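Local structure of putative uronate isomerase (Thermotoga maritima, 4NAR) at residues A[164-169]-A[208-213]; A[312-317]-A[323-328]; A[13-18]-A[42-47]; A[120-125]-A[176-181]. The protein is of unconfirmed function but carries a lactate racemase N-terminal domain and may interconvert the enantiomers of lactate. All coordinates share one frame; numbering follows the deposited sequence.

Contact 1: residues A[164-169]-A[208-213]; sequences KIVIPG and EMIFEK. With SO4 (sulfate ion), chain C.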
# COMPACT_ATOMS: atom_id res chain seq x y z
N LYS A 164 3.74 6.41 5.22
CA LYS A 164 3.17 5.93 3.97
C LYS A 164 1.68 6.31 3.88
O LYS A 164 1.13 6.47 2.78
CB LYS A 164 3.36 4.42 3.78
CG LYS A 164 3.11 3.99 2.32
CD LYS A 164 2.58 2.55 2.19
CE LYS A 164 2.40 2.12 0.71
NZ LYS A 164 1.01 2.39 0.19
N ILE A 165 1.02 6.47 5.02
CA ILE A 165 -0.35 6.93 5.01
C ILE A 165 -0.47 8.37 4.51
O ILE A 165 -1.51 8.76 3.98
CB ILE A 165 -1.01 6.78 6.39
CG1 ILE A 165 -2.52 7.05 6.28
CG2 ILE A 165 -0.35 7.70 7.41
CD1 ILE A 165 -3.34 6.48 7.43
N VAL A 166 0.59 9.17 4.65
CA VAL A 166 0.55 10.52 4.11
C VAL A 166 0.89 10.47 2.61
O VAL A 166 0.16 11.01 1.77
CB VAL A 166 1.53 11.47 4.83
CG1 VAL A 166 1.45 12.88 4.22
CG2 VAL A 166 1.24 11.52 6.34
N ILE A 167 2.00 9.80 2.29
CA ILE A 167 2.44 9.62 0.90
C ILE A 167 2.68 8.12 0.69
O ILE A 167 3.57 7.56 1.34
CB ILE A 167 3.76 10.35 0.62
CG1 ILE A 167 3.63 11.84 0.98
CG2 ILE A 167 4.16 10.18 -0.85
CD1 ILE A 167 4.93 12.58 0.92
N PRO A 168 1.93 7.49 -0.24
CA PRO A 168 1.01 8.10 -1.22
C PRO A 168 -0.41 8.40 -0.72
O PRO A 168 -1.18 9.01 -1.47
CB PRO A 168 0.89 7.02 -2.31
CG PRO A 168 1.00 5.71 -1.52
CD PRO A 168 2.07 6.03 -0.46
N GLY A 169 -0.73 7.96 0.50
CA GLY A 169 -2.10 7.96 1.01
C GLY A 169 -3.00 9.14 0.66
O GLY A 169 -4.14 8.95 0.18
N GLU A 208 8.55 15.90 6.09
CA GLU A 208 9.10 16.94 6.95
C GLU A 208 8.45 18.28 6.64
O GLU A 208 7.99 18.99 7.54
CB GLU A 208 10.59 17.05 6.73
CG GLU A 208 11.41 16.36 7.79
CD GLU A 208 12.87 16.79 7.75
OE1 GLU A 208 13.60 16.38 6.81
OE2 GLU A 208 13.27 17.56 8.66
N MSE A 209 8.40 18.63 5.36
CA MSE A 209 7.83 19.90 4.93
C MSE A 209 6.32 19.96 5.22
O MSE A 209 5.76 21.03 5.48
CB MSE A 209 8.10 20.13 3.45
CG MSE A 209 9.40 20.88 3.15
SE MSE A 209 9.74 20.84 1.22
CE MSE A 209 10.26 18.96 1.10
N ILE A 210 5.68 18.80 5.17
CA ILE A 210 4.26 18.68 5.46
C ILE A 210 3.99 18.93 6.94
O ILE A 210 3.18 19.80 7.28
CB ILE A 210 3.71 17.29 5.03
CG1 ILE A 210 3.80 17.14 3.50
CG2 ILE A 210 2.28 17.06 5.53
CD1 ILE A 210 3.36 15.79 2.99
N PHE A 211 4.68 18.20 7.81
CA PHE A 211 4.40 18.32 9.25
C PHE A 211 4.75 19.68 9.83
O PHE A 211 4.18 20.11 10.85
CB PHE A 211 5.04 17.19 10.03
CG PHE A 211 4.25 15.93 9.97
CD1 PHE A 211 3.48 15.52 11.05
CD2 PHE A 211 4.24 15.16 8.80
CE1 PHE A 211 2.73 14.35 10.97
CE2 PHE A 211 3.50 14.02 8.71
CZ PHE A 211 2.74 13.60 9.79
N GLU A 212 5.68 20.36 9.17
CA GLU A 212 5.99 21.74 9.48
C GLU A 212 4.75 22.64 9.34
O GLU A 212 4.50 23.48 10.20
CB GLU A 212 7.07 22.24 8.53
CG GLU A 212 8.33 22.74 9.22
CD GLU A 212 8.96 23.90 8.47
OE1 GLU A 212 8.97 23.86 7.21
OE2 GLU A 212 9.41 24.86 9.13
N LYS A 213 3.98 22.45 8.27
CA LYS A 213 2.84 23.33 8.02
C LYS A 213 1.56 22.94 8.78
O LYS A 213 0.64 23.76 8.92
CB LYS A 213 2.58 23.46 6.51
CG LYS A 213 3.67 24.24 5.76
CD LYS A 213 3.80 25.67 6.29
CE LYS A 213 5.26 26.00 6.68
NZ LYS A 213 5.33 26.96 7.83
S SO4 C . -1.06 -0.55 -0.23
O1 SO4 C . -0.29 -0.04 0.93
O2 SO4 C . -2.31 0.21 -0.36
O3 SO4 C . -0.30 -0.42 -1.49
O4 SO4 C . -1.35 -1.96 0.03
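V166 carries the apolar half of this contact, setting its two methyls against successive residues of helix 198-213. With CG1 anti to the backbone N (chi1 180°), that methyl reaches the tip of I210, V166 CG1 lying 3.7 Å from I210 CD1 as the two side chains slide past each other in opposite directions. The other branch arrives at the edge of the F211 ring, near its plane, V166 CG2 being 4.1 Å from F211 CE2. I167 touches the same I210 methyl obliquely, CD1 to CD1 at 4.1 Å, while I210 is backed by I132 and V134 of strand 130-135. No hydrogen bond joins the two segments.

The polar interaction leaves the loop in another direction. K164 runs extended to CE, bends at its last torsion (chi4 -92°) and donates from NZ to sulfate O1 at 2.9 Å; R41 and H154 also bond this ion. Replacing K164 by an alanine would remove NZ and is likely to leave the anion held by fewer charged donors. The chemistry thus divides the loop: methyl groups pack it on the helix, and a lysine equips it for an anion, although the sulfate itself probably came from the crystallisation liquor.

Contact 2: residues A[312-317]-A[323-328]; sequences KRFHSN and WIREIG
F314 and H315 pack on I324 and R325 in a largely buried, apolar contact in which the loop after strand 302-308 folds back on the helix it leads into, 318-327. The setting is a strand-to-helix connection of the five-stranded parallel sheet, and the helix opens with an N-cap: N317 OD1 accepts a hydrogen bond from the backbone N of M320.

I324 is the centre of the packing and uses both branches. Its CG2 lies obliquely against the F314 side chain, 4.0 Å from CG of that ring, while I324 CD1 reaches the loop at two beta carbons, 3.8 Å from H315 CB and 3.9 Å from F314 CB. The outer part of the phenyl ring meets the aliphatic stem of R325, F314 CE2 to R325 CG at 4.0 Å, again obliquely. Beyond that stem the arginine turns at chi3 (-85°), and its guanidinium forms a salt bridge with D321, whose carboxylate also accepts hydrogen bonds from the backbone N atoms of F314 and H315. If F314 were an alanine, I324 CG2 and R325 CG would probably lose the ring they rest on, opening a gap between loop and helix.

H315 joins this packing through CB; its imidazole has other partners, NE2 being hydrogen-bonded with T72 OG1 and the ring meeting W283 edge-to-face, and a bound sulfate lies about 5 Å from the side chain. At the ring's other nitrogen, N317 N donates to H315 ND1 over 3.0 Å at 151°, only 7° out of the imidazole plane.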
# COMPACT_ATOMS: atom_id res chain seq x y z
N LYS A 312 -12.13 -7.88 -12.71
CA LYS A 312 -12.41 -7.66 -14.13
C LYS A 312 -11.73 -6.41 -14.70
O LYS A 312 -12.03 -6.00 -15.83
CB LYS A 312 -13.93 -7.66 -14.38
CG LYS A 312 -14.74 -6.96 -13.30
CD LYS A 312 -16.26 -7.10 -13.55
CE LYS A 312 -17.08 -6.23 -12.57
NZ LYS A 312 -17.79 -5.08 -13.24
N ARG A 313 -10.82 -5.81 -13.94
CA ARG A 313 -10.10 -4.61 -14.40
C ARG A 313 -8.66 -4.54 -13.85
O ARG A 313 -8.31 -5.26 -12.91
CB ARG A 313 -10.86 -3.35 -14.02
CG ARG A 313 -10.59 -2.93 -12.58
CD ARG A 313 -11.69 -2.04 -12.06
NE ARG A 313 -11.42 -1.55 -10.71
CZ ARG A 313 -12.25 -1.69 -9.67
NH1 ARG A 313 -13.40 -2.35 -9.82
NH2 ARG A 313 -11.92 -1.20 -8.47
N PHE A 314 -7.84 -3.68 -14.43
CA PHE A 314 -6.46 -3.54 -13.97
C PHE A 314 -6.34 -2.40 -12.96
O PHE A 314 -5.60 -2.51 -11.97
CB PHE A 314 -5.52 -3.31 -15.15
CG PHE A 314 -5.46 -4.47 -16.09
CD1 PHE A 314 -4.53 -5.50 -15.89
CD2 PHE A 314 -6.35 -4.56 -17.16
CE1 PHE A 314 -4.50 -6.60 -16.75
CE2 PHE A 314 -6.32 -5.65 -18.03
CZ PHE A 314 -5.39 -6.67 -17.83
N HIS A 315 -7.04 -1.30 -13.24
CA HIS A 315 -7.07 -0.16 -12.32
C HIS A 315 -8.47 0.44 -12.44
O HIS A 315 -9.11 0.28 -13.48
CB HIS A 315 -6.01 0.88 -12.71
CG HIS A 315 -5.66 1.84 -11.61
ND1 HIS A 315 -6.45 2.92 -11.28
CD2 HIS A 315 -4.59 1.88 -10.77
CE1 HIS A 315 -5.89 3.58 -10.28
NE2 HIS A 315 -4.76 2.97 -9.96
N SER A 316 -8.96 1.11 -11.39
CA SER A 316 -10.31 1.67 -11.45
C SER A 316 -10.34 3.03 -12.16
O SER A 316 -11.37 3.43 -12.72
CB SER A 316 -10.95 1.76 -10.05
OG SER A 316 -10.11 2.46 -9.14
N ASN A 317 -9.21 3.73 -12.12
CA ASN A 317 -9.04 4.97 -12.87
C ASN A 317 -8.88 4.66 -14.37
O ASN A 317 -7.88 4.06 -14.78
CB ASN A 317 -7.83 5.72 -12.33
CG ASN A 317 -7.62 7.05 -13.03
OD1 ASN A 317 -6.95 7.11 -14.07
ND2 ASN A 317 -8.18 8.12 -12.46
N TRP A 323 -3.59 3.02 -19.65
CA TRP A 323 -2.13 3.05 -19.68
C TRP A 323 -1.52 1.68 -19.44
O TRP A 323 -0.60 1.28 -20.16
CB TRP A 323 -1.61 4.06 -18.67
CG TRP A 323 -1.77 5.47 -19.14
CD1 TRP A 323 -1.93 5.89 -20.44
CD2 TRP A 323 -1.78 6.65 -18.33
NE1 TRP A 323 -2.04 7.26 -20.48
CE2 TRP A 323 -1.95 7.76 -19.20
CE3 TRP A 323 -1.67 6.89 -16.95
CZ2 TRP A 323 -2.00 9.09 -18.73
CZ3 TRP A 323 -1.72 8.21 -16.49
CH2 TRP A 323 -1.89 9.29 -17.38
N ILE A 324 -2.03 0.97 -18.43
CA ILE A 324 -1.58 -0.39 -18.16
C ILE A 324 -1.70 -1.30 -19.39
O ILE A 324 -0.74 -2.00 -19.73
CB ILE A 324 -2.35 -1.02 -16.99
CG1 ILE A 324 -1.97 -0.32 -15.67
CG2 ILE A 324 -2.06 -2.52 -16.92
CD1 ILE A 324 -3.00 -0.45 -14.59
N ARG A 325 -2.86 -1.26 -20.05
CA ARG A 325 -3.10 -2.05 -21.26
C ARG A 325 -2.23 -1.62 -22.45
O ARG A 325 -1.86 -2.46 -23.27
CB ARG A 325 -4.59 -2.01 -21.64
CG ARG A 325 -5.50 -2.85 -20.75
CD ARG A 325 -6.98 -2.79 -21.18
NE ARG A 325 -7.68 -1.63 -20.62
CZ ARG A 325 -8.12 -0.58 -21.32
NH1 ARG A 325 -7.94 -0.53 -22.63
NH2 ARG A 325 -8.75 0.42 -20.70
N GLU A 326 -1.91 -0.33 -22.55
CA GLU A 326 -1.00 0.15 -23.60
C GLU A 326 0.39 -0.51 -23.51
O GLU A 326 0.86 -1.14 -24.46
CB GLU A 326 -0.84 1.67 -23.54
CG GLU A 326 -1.58 2.43 -24.64
CD GLU A 326 -2.16 3.77 -24.15
OE1 GLU A 326 -1.45 4.50 -23.41
OE2 GLU A 326 -3.33 4.08 -24.52
N ILE A 327 1.04 -0.34 -22.36
CA ILE A 327 2.39 -0.85 -22.21
C ILE A 327 2.43 -2.37 -21.95
O ILE A 327 3.34 -3.06 -22.42
CB ILE A 327 3.18 -0.06 -21.12
CG1 ILE A 327 4.68 -0.33 -21.22
CG2 ILE A 327 2.62 -0.33 -19.70
CD1 ILE A 327 5.47 0.26 -20.07
N GLY A 328 1.45 -2.90 -21.21
CA GLY A 328 1.44 -4.31 -20.87
C GLY A 328 2.55 -4.67 -19.88
O GLY A 328 3.36 -3.82 -19.46

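Contact 3: residues A[13-18]-A[42-47]; sequences EKIKEG and VDFTHL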
# COMPACT_ATOMS: atom_id res chain seq x y z
N GLU A 13 -9.93 -4.08 25.01
CA GLU A 13 -9.82 -3.48 26.34
C GLU A 13 -8.52 -2.72 26.51
O GLU A 13 -8.54 -1.56 26.95
CB GLU A 13 -9.97 -4.53 27.45
CG GLU A 13 -10.78 -4.02 28.64
CD GLU A 13 -10.09 -4.21 29.98
OE1 GLU A 13 -9.78 -5.37 30.33
OE2 GLU A 13 -9.85 -3.19 30.69
N LYS A 14 -7.40 -3.36 26.18
CA LYS A 14 -6.09 -2.71 26.22
C LYS A 14 -6.05 -1.50 25.28
O LYS A 14 -5.56 -0.43 25.65
CB LYS A 14 -4.96 -3.68 25.84
CG LYS A 14 -4.44 -4.60 26.96
CD LYS A 14 -3.50 -5.69 26.38
CE LYS A 14 -2.05 -5.47 26.79
NZ LYS A 14 -1.70 -4.02 26.74
N ILE A 15 -6.56 -1.68 24.06
CA ILE A 15 -6.59 -0.60 23.08
C ILE A 15 -7.33 0.61 23.65
O ILE A 15 -6.80 1.73 23.64
CB ILE A 15 -7.23 -1.07 21.74
CG1 ILE A 15 -6.23 -1.95 20.98
CG2 ILE A 15 -7.69 0.12 20.91
CD1 ILE A 15 -6.85 -2.75 19.84
N LYS A 16 -8.53 0.36 24.18
CA LYS A 16 -9.33 1.40 24.85
C LYS A 16 -8.57 2.16 25.97
O LYS A 16 -8.66 3.39 26.05
CB LYS A 16 -10.64 0.80 25.39
CG LYS A 16 -11.71 0.65 24.32
CD LYS A 16 -12.72 -0.46 24.65
CE LYS A 16 -13.83 0.01 25.59
NZ LYS A 16 -14.98 -0.97 25.60
N GLU A 17 -7.83 1.42 26.79
CA GLU A 17 -7.02 2.03 27.85
C GLU A 17 -5.97 2.97 27.25
O GLU A 17 -5.74 4.06 27.76
CB GLU A 17 -6.35 0.95 28.72
CG GLU A 17 -5.16 1.45 29.58
CD GLU A 17 -5.58 2.30 30.79
OE1 GLU A 17 -5.83 1.73 31.89
OE2 GLU A 17 -5.63 3.55 30.66
N GLY A 18 -5.35 2.54 26.16
CA GLY A 18 -4.40 3.37 25.44
C GLY A 18 -5.05 4.62 24.86
O GLY A 18 -4.54 5.73 25.04
N VAL A 42 -7.30 -4.82 5.13
CA VAL A 42 -8.00 -5.58 6.16
C VAL A 42 -7.19 -5.50 7.46
O VAL A 42 -6.11 -6.10 7.58
CB VAL A 42 -8.26 -7.04 5.72
CG1 VAL A 42 -9.26 -7.74 6.66
CG2 VAL A 42 -8.79 -7.07 4.28
N ASP A 43 -7.72 -4.74 8.43
CA ASP A 43 -7.01 -4.46 9.67
C ASP A 43 -8.02 -4.24 10.79
O ASP A 43 -9.21 -4.52 10.61
CB ASP A 43 -6.09 -3.23 9.50
CG ASP A 43 -6.84 -1.97 9.01
OD1 ASP A 43 -7.98 -1.68 9.46
OD2 ASP A 43 -6.25 -1.23 8.17
N PHE A 44 -7.57 -3.71 11.93
CA PHE A 44 -8.50 -3.48 13.03
C PHE A 44 -8.84 -1.99 13.29
O PHE A 44 -9.15 -1.59 14.44
CB PHE A 44 -8.08 -4.22 14.31
CG PHE A 44 -6.70 -3.87 14.82
CD1 PHE A 44 -6.52 -2.96 15.86
CD2 PHE A 44 -5.57 -4.45 14.26
CE1 PHE A 44 -5.24 -2.65 16.32
CE2 PHE A 44 -4.29 -4.14 14.72
CZ PHE A 44 -4.13 -3.24 15.75
N THR A 45 -8.80 -1.19 12.22
CA THR A 45 -9.19 0.22 12.30
C THR A 45 -10.47 0.43 13.10
O THR A 45 -10.54 1.31 13.97
CB THR A 45 -9.41 0.84 10.91
OG1 THR A 45 -8.20 0.76 10.13
CG2 THR A 45 -9.87 2.29 11.05
N HIS A 46 -11.48 -0.39 12.80
CA HIS A 46 -12.79 -0.26 13.42
C HIS A 46 -12.75 -0.25 14.96
O HIS A 46 -13.51 0.48 15.59
CB HIS A 46 -13.77 -1.32 12.89
CG HIS A 46 -13.43 -2.73 13.28
ND1 HIS A 46 -14.23 -3.48 14.11
CD2 HIS A 46 -12.39 -3.53 12.93
CE1 HIS A 46 -13.70 -4.69 14.27
NE2 HIS A 46 -12.59 -4.74 13.56
N LEU A 47 -11.84 -1.04 15.54
CA LEU A 47 -11.64 -1.03 16.99
C LEU A 47 -10.99 0.27 17.45
O LEU A 47 -11.24 0.73 18.56
CB LEU A 47 -10.78 -2.22 17.44
CG LEU A 47 -11.27 -3.68 17.33
CD1 LEU A 47 -10.16 -4.64 17.77
CD2 LEU A 47 -12.54 -3.93 18.13
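I15 meets F44 and L47 with the two branches that part at its CB, and tracing them outward shows how helix 12-24 seats against the start of helix 45-58. At CB the side chain already points toward the other segment. The short branch, CG2, rests near the backbone, 4.3 Å from L47 O, a carbonyl oxygen that also accepts from N51 ND2. The long branch leaves with CG1 anti to the carbonyl carbon (chi1 -75°) and extends through chi2, so that CD1 is brought to two apolar partners. I15 CD1 lies 3.9 Å from F44 CE1, approaching the ring obliquely; on L47 it meets the end of a leucine branch, I15 CD1 to L47 CD1 at 4.3 Å.

F44 holds its ring at this spot with CG between the backbone N and the carbonyl carbon (chi1 58°), and the same side chain packs on M223 and Y225 of strand 217-227, which places the start of helix 45-58 against the mixed sheet. The residue stands at the N-cap position of helix 45-58, and just before it D43 forms an Asx turn: D43 OD1 accepts from T45 N at 2.9 Å, with a fairly straight angle of 161°, and also from T45 OG1. Both donors approach from one face of the carboxylate, well above its plane, while D43 OD2 is hydrogen-bonded with T37 OG1. The division of labour is clear: no hydrogen bond joins the two segments, which meet by van der Waals contact, whereas a doubly gripped carboxylate oxygen fixes the turn that presents F44.

Contact 4: residues A[120-125]-A[176-181]; sequences EMTEGD and VDTFHW. With SO4 (sulfate ion), chain B.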
# COMPACT_ATOMS: atom_id res chain seq x y z
N GLU A 120 19.47 11.69 -7.17
CA GLU A 120 20.19 10.66 -6.41
C GLU A 120 19.33 9.45 -6.04
O GLU A 120 19.83 8.32 -5.99
CB GLU A 120 20.80 11.27 -5.15
CG GLU A 120 22.23 10.81 -4.88
CD GLU A 120 22.36 10.09 -3.55
OE1 GLU A 120 22.35 10.78 -2.50
OE2 GLU A 120 22.47 8.84 -3.56
N MSE A 121 18.05 9.67 -5.75
CA MSE A 121 17.13 8.56 -5.48
C MSE A 121 16.77 7.80 -6.76
O MSE A 121 16.41 6.61 -6.71
CB MSE A 121 15.84 9.08 -4.84
CG MSE A 121 16.00 9.72 -3.47
SE MSE A 121 16.78 8.52 -2.17
CE MSE A 121 18.55 9.39 -2.01
N THR A 122 16.84 8.48 -7.91
CA THR A 122 16.39 7.87 -9.17
C THR A 122 17.50 7.63 -10.19
O THR A 122 17.22 7.55 -11.40
CB THR A 122 15.24 8.67 -9.84
OG1 THR A 122 15.66 10.01 -10.13
CG2 THR A 122 14.00 8.70 -8.96
N GLU A 123 18.74 7.50 -9.72
CA GLU A 123 19.89 7.30 -10.62
C GLU A 123 19.94 8.37 -11.73
O GLU A 123 20.32 8.07 -12.87
CB GLU A 123 19.83 5.91 -11.26
CG GLU A 123 19.73 4.76 -10.25
CD GLU A 123 19.40 3.41 -10.91
OE1 GLU A 123 19.33 3.34 -12.16
OE2 GLU A 123 19.21 2.42 -10.16
N GLY A 124 19.54 9.60 -11.41
CA GLY A 124 19.50 10.67 -12.38
C GLY A 124 18.38 10.57 -13.40
O GLY A 124 18.30 11.42 -14.31
N ASP A 125 17.52 9.57 -13.28
CA ASP A 125 16.43 9.43 -14.25
C ASP A 125 15.49 10.64 -14.30
O ASP A 125 14.99 11.00 -15.37
CB ASP A 125 15.64 8.12 -14.06
CG ASP A 125 16.32 6.91 -14.71
OD1 ASP A 125 17.32 7.11 -15.44
OD2 ASP A 125 15.86 5.76 -14.51
N VAL A 176 4.47 10.76 -5.88
CA VAL A 176 4.17 9.33 -5.85
C VAL A 176 4.83 8.59 -7.04
O VAL A 176 5.36 7.48 -6.89
CB VAL A 176 2.64 9.09 -5.76
CG1 VAL A 176 2.29 7.60 -5.99
CG2 VAL A 176 2.10 9.60 -4.38
N ASP A 177 4.80 9.22 -8.22
CA ASP A 177 5.50 8.67 -9.38
C ASP A 177 6.98 8.49 -9.06
O ASP A 177 7.58 7.44 -9.36
CB ASP A 177 5.36 9.61 -10.59
CG ASP A 177 4.02 9.46 -11.32
OD1 ASP A 177 3.04 8.93 -10.72
OD2 ASP A 177 3.94 9.89 -12.49
N THR A 178 7.55 9.52 -8.43
CA THR A 178 8.96 9.59 -8.09
C THR A 178 9.37 8.48 -7.14
O THR A 178 10.38 7.81 -7.38
CB THR A 178 9.32 10.94 -7.45
OG1 THR A 178 9.12 11.99 -8.40
CG2 THR A 178 10.77 10.96 -6.96
N PHE A 179 8.61 8.26 -6.07
CA PHE A 179 9.03 7.20 -5.15
C PHE A 179 8.83 5.81 -5.75
O PHE A 179 9.66 4.92 -5.54
CB PHE A 179 8.46 7.36 -3.73
CG PHE A 179 7.11 6.72 -3.50
CD1 PHE A 179 6.96 5.33 -3.43
CD2 PHE A 179 5.99 7.51 -3.26
CE1 PHE A 179 5.72 4.75 -3.19
CE2 PHE A 179 4.75 6.93 -3.00
CZ PHE A 179 4.61 5.55 -2.97
N HIS A 180 7.75 5.63 -6.50
CA HIS A 180 7.51 4.34 -7.15
C HIS A 180 8.64 4.00 -8.13
O HIS A 180 9.11 2.85 -8.17
CB HIS A 180 6.15 4.32 -7.86
CG HIS A 180 5.01 4.00 -6.95
ND1 HIS A 180 4.86 2.76 -6.36
CD2 HIS A 180 3.95 4.74 -6.55
CE1 HIS A 180 3.76 2.75 -5.62
NE2 HIS A 180 3.19 3.94 -5.72
N TRP A 181 9.10 4.99 -8.88
CA TRP A 181 10.18 4.76 -9.84
C TRP A 181 11.52 4.52 -9.14
O TRP A 181 12.29 3.65 -9.55
CB TRP A 181 10.28 5.93 -10.82
CG TRP A 181 11.20 5.63 -11.97
CD1 TRP A 181 12.39 6.26 -12.26
CD2 TRP A 181 11.02 4.62 -12.98
NE1 TRP A 181 12.95 5.70 -13.39
CE2 TRP A 181 12.13 4.69 -13.85
CE3 TRP A 181 10.03 3.67 -13.24
CZ2 TRP A 181 12.29 3.85 -14.96
CZ3 TRP A 181 10.17 2.82 -14.34
CH2 TRP A 181 11.29 2.92 -15.19
S SO4 B . -0.63 3.78 -5.18
O1 SO4 B . 0.63 4.21 -4.56
O2 SO4 B . -1.76 4.32 -4.40
O3 SO4 B . -0.68 4.27 -6.57
O4 SO4 B . -0.70 2.30 -5.19
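T122, T178 and W181 form the buried side of this contact, where the turn that follows helix 115-121 presses on helix 173-186. The methyl of T122 does the touching: T122 CG2 lies 4.0 Å from T178 O and faces the edge of the indole, 4.4 Å from W181 CD1. The hydroxyl of T122 is engaged with V118 O of the helix just before it, and that of T178 with E174 O; the two methyls are 4.4 Å apart, T122 CG2 to T178 CG2.

At the rim the packing gives way to one polar bond, the buried W181 meeting the partly exposed D125. With CG of W181 anti to the backbone N (chi1 -169°), the indole reaches the turn, and W181 NE1 donates to D125 OD2 at 3.1 Å and 156°. The oxygen is met on its anti side, 16° out of the carboxylate plane, with the acceptor close to the indole plane; D125 CB also sits at this edge.

H180 serves another face of the helix. F179 CE1 stands over the centre of its imidazole, at 3.6 Å above the plane, and H180 NE2 donates in that plane to sulfate O1 at 2.8 Å. T72, W283 and N348 also bond this sulfate, which probably came from the crystallisation liquor. The arrangement across the contact is a type I' turn, T122 to D125, at the end of helix 115-121, held to helix 173-186 by an indole-carboxylate hydrogen bond.

How the contacts relate
Along the chain contact 3 comes first, contacts 4 and 1 interleave their segments, and contact 2 closes the series. Contacts 1 and 4 have centres 18 Å apart and touch directly: P168 CB meets V176 CG2 at 3.5 Å, and P168 CD meets F179 CZ at 3.6 Å, so the loop 164-169 lies on helix 173-186. Contacts 2 and 4 stay about 7 Å apart at their nearest atoms, yet T72 and W283, which bond the sulfate of contact 4, also meet H315 of contact 2. Contact 3, beside the mixed sheet, lies 36 Å, centre to centre, from contacts 2 and 4, across the chain's centre. Contacts 1 and 4, each with a bound sulfate, thus adjoin through P168.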